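Long-range contact in type III secretion system effector protein ExoU (Pseudomonas fluorescens, PDB 4QMK), which probably acts as a membrane-targeted patatin-like phospholipase that is injected by type III secretion and binds phosphatidylinositol 4,5-bisphosphate for plasma membrane localization: residues A[139-151]-A[270-282]. Residues are numbered along the deposited sequence; the frame is centred on the assembly and turned at random.
Sequences DPVTAWLQEASSE and IGRAALISGALPG
OD2 of Asp-139 comes head-on to a methyl of Leu-275, 4.0 Å from its CD1. That same oxygen serves the start of helix 140-151: it accepts a 2.6 Å hydrogen bond from OG1 of Thr-142, arriving on the anti side and 22° out of the carboxylate plane, and a weak one from the Thr-142 amide.

Val-141 splits its two methyls. CG2 sits over one face of the Arg-272 guanidinium, offset toward the rim and 4.1 Å from CZ of Arg-272, while CG1, anti to its own backbone N (chi1 170°), lies 4.2 Å from CD2 of Leu-275. NE of Arg-272 forms a salt bridge with Glu-185, and NH1 a hydrogen bond to Leu-174 O.

Thr-142 comes next, putting CG2 3.6 Å from CB of Ala-279, the first residue to leave helical geometry after helix 270-278. Its OG1 borders the same methyl, as the hydroxyl stands beside the backbone N (chi1 -60°), where it reaches Asp-139.

Leu-145 crosses Ile-276 at about a right angle, CD1 of Leu-145 lying 4.1 Å from CG2 of Ile-276. One turn on, CB of Ser-149 rests 3.8 Å from CG of Pro-281, whose ring is also bordered by the Leu-145 carbonyl.

The short helix axes pass 9.9 Å apart at 46°. Through Ala-279 and Pro-281 the contact runs past the end of helix 270-278, joining helix 140-157 to that helix and the turn after it; Pro-281 and Ser-149 also touch Phe-251 of strand 242-251. The interface is mostly apolar, so the two parts of the chain are probably held together here by apolar packing, while Asp-139 and Thr-142 bond to each other and Arg-272 spends its bonds on Glu-185 and Leu-174.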
ATOM      1  N   ASP A 139       8.795 -10.471 -24.468  1.00 62.74           N
ATOM      2  CA  ASP A 139       8.040  -9.800 -23.398  1.00 63.78           C
ATOM      3  C   ASP A 139       8.942  -9.235 -22.269  1.00 65.62           C
ATOM      4  O   ASP A 139       9.612 -10.000 -21.566  1.00 54.74           O
ATOM      5  CB  ASP A 139       7.036 -10.764 -22.792  1.00 63.56           C
ATOM      6  CG  ASP A 139       6.473 -10.255 -21.468  1.00 67.52           C
ATOM      7  OD1 ASP A 139       6.115  -9.050 -21.415  1.00 69.27           O
ATOM      8  OD2 ASP A 139       6.397 -11.055 -20.493  1.00 56.16           O
ATOM      9  N   PRO A 140       8.889  -7.905 -22.036  1.00 69.60           N
ATOM     10  CA  PRO A 140       9.854  -7.257 -21.112  1.00 68.42           C
ATOM     11  C   PRO A 140       9.815  -7.687 -19.632  1.00 66.08           C
ATOM     12  O   PRO A 140      10.868  -7.911 -19.047  1.00 62.61           O
ATOM     13  CB  PRO A 140       9.536  -5.753 -21.251  1.00 68.37           C
ATOM     14  CG  PRO A 140       8.654  -5.633 -22.456  1.00 70.03           C
ATOM     15  CD  PRO A 140       7.921  -6.933 -22.576  1.00 69.64           C
ATOM     16  N   VAL A 141       8.627  -7.819 -19.048  1.00 60.62           N
ATOM     17  CA  VAL A 141       8.517  -8.204 -17.651  1.00 55.02           C
ATOM     18  C   VAL A 141       9.192  -9.537 -17.394  1.00 52.70           C
ATOM     19  O   VAL A 141       9.986  -9.675 -16.471  1.00 55.30           O
ATOM     20  CB  VAL A 141       7.054  -8.261 -17.181  1.00 55.07           C
ATOM     21  CG1 VAL A 141       6.958  -8.906 -15.793  1.00 53.98           C
ATOM     22  CG2 VAL A 141       6.468  -6.857 -17.162  1.00 55.73           C
ATOM     23  N   THR A 142       8.859 -10.523 -18.197  1.00 50.26           N
ATOM     24  CA  THR A 142       9.488 -11.815 -18.078  1.00 52.44           C
ATOM     25  C   THR A 142      10.986 -11.675 -18.199  1.00 48.09           C
ATOM     26  O   THR A 142      11.733 -12.200 -17.392  1.00 53.12           O
ATOM     27  CB  THR A 142       9.036 -12.778 -19.209  1.00 56.66           C
ATOM     28  OG1 THR A 142       7.607 -12.965 -19.167  1.00 64.91           O
ATOM     29  CG2 THR A 142       9.760 -14.149 -19.085  1.00 55.85           C
ATOM     30  N   ALA A 143      11.412 -10.962 -19.222  1.00 43.81           N
ATOM     31  CA  ALA A 143      12.805 -10.804 -19.495  1.00 42.50           C
ATOM     32  C   ALA A 143      13.484 -10.199 -18.301  1.00 42.33           C
ATOM     33  O   ALA A 143      14.537 -10.646 -17.878  1.00 41.86           O
ATOM     34  CB  ALA A 143      12.994  -9.919 -20.716  1.00 42.68           C
ATOM     35  N   TRP A 144      12.888  -9.156 -17.763  1.00 42.34           N
ATOM     36  CA  TRP A 144      13.467  -8.505 -16.615  1.00 45.29           C
ATOM     37  C   TRP A 144      13.678  -9.474 -15.454  1.00 47.46           C
ATOM     38  O   TRP A 144      14.684  -9.382 -14.732  1.00 51.43           O
ATOM     39  CB  TRP A 144      12.594  -7.355 -16.160  1.00 46.68           C
ATOM     40  CG  TRP A 144      13.152  -6.663 -14.995  1.00 48.55           C
ATOM     41  CD1 TRP A 144      14.092  -5.690 -15.004  1.00 52.02           C
ATOM     42  CD2 TRP A 144      12.806  -6.883 -13.635  1.00 45.92           C
ATOM     43  NE1 TRP A 144      14.369  -5.277 -13.715  1.00 51.96           N
ATOM     44  CE2 TRP A 144      13.585  -5.996 -12.854  1.00 47.91           C
ATOM     45  CE3 TRP A 144      11.905  -7.723 -13.003  1.00 44.92           C
ATOM     46  CZ2 TRP A 144      13.491  -5.930 -11.465  1.00 47.26           C
ATOM     47  CZ3 TRP A 144      11.818  -7.674 -11.604  1.00 49.12           C
ATOM     48  CH2 TRP A 144      12.614  -6.784 -10.855  1.00 49.49           C
ATOM     49  N   LEU A 145      12.739 -10.389 -15.266  1.00 44.44           N
ATOM     50  CA  LEU A 145      12.875 -11.335 -14.214  1.00 47.27           C
ATOM     51  C   LEU A 145      14.098 -12.213 -14.342  1.00 53.63           C
ATOM     52  O   LEU A 145      14.725 -12.505 -13.326  1.00 60.69           O
ATOM     53  CB  LEU A 145      11.612 -12.147 -14.053  1.00 48.10           C
ATOM     54  CG  LEU A 145      10.564 -11.378 -13.271  1.00 49.80           C
ATOM     55  CD1 LEU A 145       9.183 -11.901 -13.579  1.00 52.16           C
ATOM     56  CD2 LEU A 145      10.866 -11.452 -11.780  1.00 52.25           C
ATOM     57  N   GLN A 146      14.478 -12.624 -15.551  1.00 60.78           N
ATOM     58  CA  GLN A 146      15.741 -13.395 -15.674  1.00 70.25           C
ATOM     59  C   GLN A 146      16.959 -12.547 -15.324  1.00 70.32           C
ATOM     60  O   GLN A 146      17.753 -12.935 -14.471  1.00 75.44           O
ATOM     61  CB  GLN A 146      15.943 -14.026 -17.040  1.00 76.45           C
ATOM     62  CG  GLN A 146      15.311 -15.407 -17.204  1.00 88.88           C
ATOM     63  CD  GLN A 146      13.814 -15.346 -17.498  1.00103.97           C
ATOM     64  OE1 GLN A 146      13.339 -14.431 -18.181  1.00126.15           O
ATOM     65  NE2 GLN A 146      13.069 -16.346 -17.028  1.00103.94           N
ATOM     66  N   GLU A 147      17.070 -11.366 -15.924  1.00 71.38           N
ATOM     67  CA  GLU A 147      18.243 -10.514 -15.703  1.00 72.36           C
ATOM     68  C   GLU A 147      18.395 -10.015 -14.266  1.00 63.05           C
ATOM     69  O   GLU A 147      19.506  -9.986 -13.734  1.00 61.58           O
ATOM     70  CB  GLU A 147      18.256  -9.324 -16.657  1.00 80.14           C
ATOM     71  CG  GLU A 147      18.618  -9.691 -18.099  1.00 95.14           C
ATOM     72  CD  GLU A 147      17.417 -10.131 -18.943  1.00102.83           C
ATOM     73  OE1 GLU A 147      16.518  -9.285 -19.160  1.00112.47           O
ATOM     74  OE2 GLU A 147      17.384 -11.294 -19.433  1.00 98.79           O
ATOM     75  N   ALA A 148      17.285  -9.699 -13.621  1.00 54.51           N
ATOM     76  CA  ALA A 148      17.309  -9.091 -12.294  1.00 52.25           C
ATOM     77  C   ALA A 148      17.320 -10.061 -11.115  1.00 54.51           C
ATOM     78  O   ALA A 148      17.419  -9.642  -9.945  1.00 50.06           O
ATOM     79  CB  ALA A 148      16.109  -8.187 -12.165  1.00 52.15           C
ATOM     80  N   SER A 149      17.202 -11.347 -11.411  1.00 54.31           N
ATOM     81  CA  SER A 149      17.091 -12.326 -10.378  1.00 52.76           C
ATOM     82  C   SER A 149      18.202 -12.256  -9.316  1.00 55.58           C
ATOM     83  O   SER A 149      17.907 -12.365  -8.126  1.00 52.28           O
ATOM     84  CB  SER A 149      17.013 -13.724 -10.979  1.00 53.57           C
ATOM     85  OG  SER A 149      18.301 -14.196 -11.303  1.00 54.94           O
ATOM     86  N   SER A 150      19.458 -12.084  -9.705  1.00 56.73           N
ATOM     87  CA  SER A 150      20.516 -12.041  -8.682  1.00 57.99           C
ATOM     88  C   SER A 150      20.353 -10.899  -7.660  1.00 57.33           C
ATOM     89  O   SER A 150      20.400 -11.110  -6.429  1.00 65.54           O
ATOM     90  CB  SER A 150      21.884 -11.940  -9.320  1.00 63.04           C
ATOM     91  OG  SER A 150      22.823 -11.415  -8.381  1.00 72.60           O
ATOM     92  N   GLU A 151      20.235  -9.685  -8.172  1.00 56.58           N
ATOM     93  CA  GLU A 151      19.999  -8.506  -7.352  1.00 59.01           C
ATOM     94  C   GLU A 151      18.824  -8.737  -6.368  1.00 59.60           C
ATOM     95  O   GLU A 151      18.928  -8.477  -5.160  1.00 60.80           O
ATOM     96  CB  GLU A 151      19.688  -7.309  -8.266  1.00 65.51           C
ATOM     97  CG  GLU A 151      20.875  -6.667  -9.024  1.00 71.91           C
ATOM     98  CD  GLU A 151      21.365  -7.422 -10.270  1.00 73.11           C
ATOM     99  OE1 GLU A 151      20.562  -8.145 -10.895  1.00 80.86           O
ATOM    100  OE2 GLU A 151      22.561  -7.266 -10.648  1.00 71.60           O
ATOM    101  N   ILE A 270      -4.430  -9.489 -10.534  1.00 31.36           N
ATOM    102  CA  ILE A 270      -4.236 -10.943 -10.605  1.00 30.91           C
ATOM    103  C   ILE A 270      -3.577 -11.399 -11.884  1.00 32.04           C
ATOM    104  O   ILE A 270      -2.842 -12.391 -11.893  1.00 31.85           O
ATOM    105  CB  ILE A 270      -5.523 -11.725 -10.319  1.00 31.08           C
ATOM    106  CG1 ILE A 270      -6.583 -11.514 -11.383  1.00 32.11           C
ATOM    107  CG2 ILE A 270      -6.122 -11.262  -8.985  1.00 36.68           C
ATOM    108  CD1 ILE A 270      -7.866 -12.283 -11.090  1.00 30.92           C
ATOM    109  N   GLY A 271      -3.819 -10.670 -12.968  1.00 34.39           N
ATOM    110  CA  GLY A 271      -3.243 -11.018 -14.267  1.00 34.09           C
ATOM    111  C   GLY A 271      -1.747 -10.895 -14.236  1.00 33.19           C
ATOM    112  O   GLY A 271      -1.014 -11.808 -14.639  1.00 31.26           O
ATOM    113  N   ARG A 272      -1.309  -9.773 -13.704  1.00 33.36           N
ATOM    114  CA  ARG A 272       0.104  -9.484 -13.554  1.00 34.16           C
ATOM    115  C   ARG A 272       0.742 -10.553 -12.638  1.00 35.99           C
ATOM    116  O   ARG A 272       1.832 -11.057 -12.947  1.00 38.27           O
ATOM    117  CB  ARG A 272       0.250  -8.042 -13.036  1.00 36.39           C
ATOM    118  CG  ARG A 272       1.652  -7.492 -12.774  1.00 41.21           C
ATOM    119  CD  ARG A 272       2.680  -7.829 -13.840  1.00 42.78           C
ATOM    120  NE  ARG A 272       2.410  -7.184 -15.113  1.00 48.64           N
ATOM    121  CZ  ARG A 272       2.864  -5.993 -15.488  1.00 48.91           C
ATOM    122  NH1 ARG A 272       3.624  -5.250 -14.704  1.00 48.44           N
ATOM    123  NH2 ARG A 272       2.532  -5.551 -16.681  1.00 53.13           N
ATOM    124  N   ALA A 273       0.045 -10.934 -11.552  1.00 35.69           N
ATOM    125  CA  ALA A 273       0.532 -11.939 -10.618  1.00 33.50           C
ATOM    126  C   ALA A 273       0.769 -13.252 -11.304  1.00 33.75           C
ATOM    127  O   ALA A 273       1.741 -13.963 -10.993  1.00 29.69           O
ATOM    128  CB  ALA A 273      -0.486 -12.178  -9.522  1.00 34.77           C
ATOM    129  N   ALA A 274      -0.178 -13.606 -12.171  1.00 30.06           N
ATOM    130  CA  ALA A 274      -0.146 -14.863 -12.902  1.00 29.17           C
ATOM    131  C   ALA A 274       0.953 -14.871 -13.952  1.00 31.33           C
ATOM    132  O   ALA A 274       1.556 -15.908 -14.220  1.00 32.13           O
ATOM    133  CB  ALA A 274      -1.489 -15.099 -13.587  1.00 31.36           C
ATOM    134  N   LEU A 275       1.197 -13.725 -14.571  1.00 32.51           N
ATOM    135  CA  LEU A 275       2.246 -13.635 -15.543  1.00 35.31           C
ATOM    136  C   LEU A 275       3.583 -13.876 -14.846  1.00 35.53           C
ATOM    137  O   LEU A 275       4.443 -14.605 -15.364  1.00 34.57           O
ATOM    138  CB  LEU A 275       2.242 -12.255 -16.191  1.00 38.41           C
ATOM    139  CG  LEU A 275       3.421 -11.912 -17.113  1.00 41.34           C
ATOM    140  CD1 LEU A 275       3.301 -12.662 -18.437  1.00 44.15           C
ATOM    141  CD2 LEU A 275       3.396 -10.412 -17.378  1.00 45.46           C
ATOM    142  N   ILE A 276       3.756 -13.213 -13.693  1.00 34.44           N
ATOM    143  CA  ILE A 276       5.002 -13.277 -12.923  1.00 36.74           C
ATOM    144  C   ILE A 276       5.202 -14.720 -12.522  1.00 33.22           C
ATOM    145  O   ILE A 276       6.286 -15.309 -12.663  1.00 29.84           O
ATOM    146  CB  ILE A 276       4.905 -12.499 -11.592  1.00 40.07           C
ATOM    147  CG1 ILE A 276       4.404 -11.070 -11.798  1.00 39.91           C
ATOM    148  CG2 ILE A 276       6.237 -12.560 -10.829  1.00 42.45           C
ATOM    149  CD1 ILE A 276       5.444 -10.021 -11.854  1.00 41.67           C
ATOM    150  N   SER A 277       4.126 -15.286 -12.029  1.00 29.01           N
ATOM    151  CA  SER A 277       4.173 -16.623 -11.554  1.00 31.01           C
ATOM    152  C   SER A 277       4.681 -17.546 -12.604  1.00 30.66           C
ATOM    153  O   SER A 277       5.543 -18.353 -12.357  1.00 30.92           O
ATOM    154  CB  SER A 277       2.792 -17.037 -11.094  1.00 33.57           C
ATOM    155  OG  SER A 277       2.775 -18.390 -10.755  1.00 42.93           O
ATOM    156  N   GLY A 278       4.159 -17.413 -13.809  1.00 35.43           N
ATOM    157  CA  GLY A 278       4.542 -18.296 -14.880  1.00 33.40           C
ATOM    158  C   GLY A 278       5.950 -18.097 -15.412  1.00 34.88           C
ATOM    159  O   GLY A 278       6.505 -18.994 -15.998  1.00 35.76           O
ATOM    160  N   ALA A 279       6.526 -16.923 -15.217  1.00 34.47           N
ATOM    161  CA  ALA A 279       7.838 -16.622 -15.753  1.00 35.85           C
ATOM    162  C   ALA A 279       8.936 -16.690 -14.775  1.00 39.75           C
ATOM    163  O   ALA A 279       9.961 -16.060 -15.017  1.00 44.59           O
ATOM    164  CB  ALA A 279       7.850 -15.200 -16.217  1.00 37.05           C
ATOM    165  N   LEU A 280       8.761 -17.294 -13.611  1.00 45.10           N
ATOM    166  CA  LEU A 280       9.885 -17.211 -12.634  1.00 46.84           C
ATOM    167  C   LEU A 280      11.244 -17.762 -13.163  1.00 50.08           C
ATOM    168  O   LEU A 280      11.287 -18.754 -13.905  1.00 54.18           O
ATOM    169  CB  LEU A 280       9.477 -17.799 -11.307  1.00 41.39           C
ATOM    170  CG  LEU A 280       8.400 -16.918 -10.737  1.00 36.50           C
ATOM    171  CD1 LEU A 280       7.602 -17.647  -9.716  1.00 37.86           C
ATOM    172  CD2 LEU A 280       9.035 -15.712 -10.133  1.00 38.63           C
ATOM    173  N   PRO A 281      12.348 -17.054 -12.843  1.00 50.12           N
ATOM    174  CA  PRO A 281      13.659 -17.447 -13.322  1.00 49.15           C
ATOM    175  C   PRO A 281      14.098 -18.788 -12.771  1.00 45.93           C
ATOM    176  O   PRO A 281      13.888 -19.057 -11.574  1.00 45.94           O
ATOM    177  CB  PRO A 281      14.578 -16.354 -12.743  1.00 48.92           C
ATOM    178  CG  PRO A 281      13.890 -15.882 -11.514  1.00 44.18           C
ATOM    179  CD  PRO A 281      12.446 -15.917 -11.901  1.00 48.68           C
ATOM    180  N   GLY A 282      14.600 -19.638 -13.657  1.00 43.74           N
ATOM    181  CA  GLY A 282      15.332 -20.840 -13.293  1.00 41.53           C
ATOM    182  C   GLY A 282      16.748 -20.323 -13.215  1.00 43.54           C
ATOM    183  O   GLY A 282      17.609 -20.895 -12.555  1.00 52.67           O
TER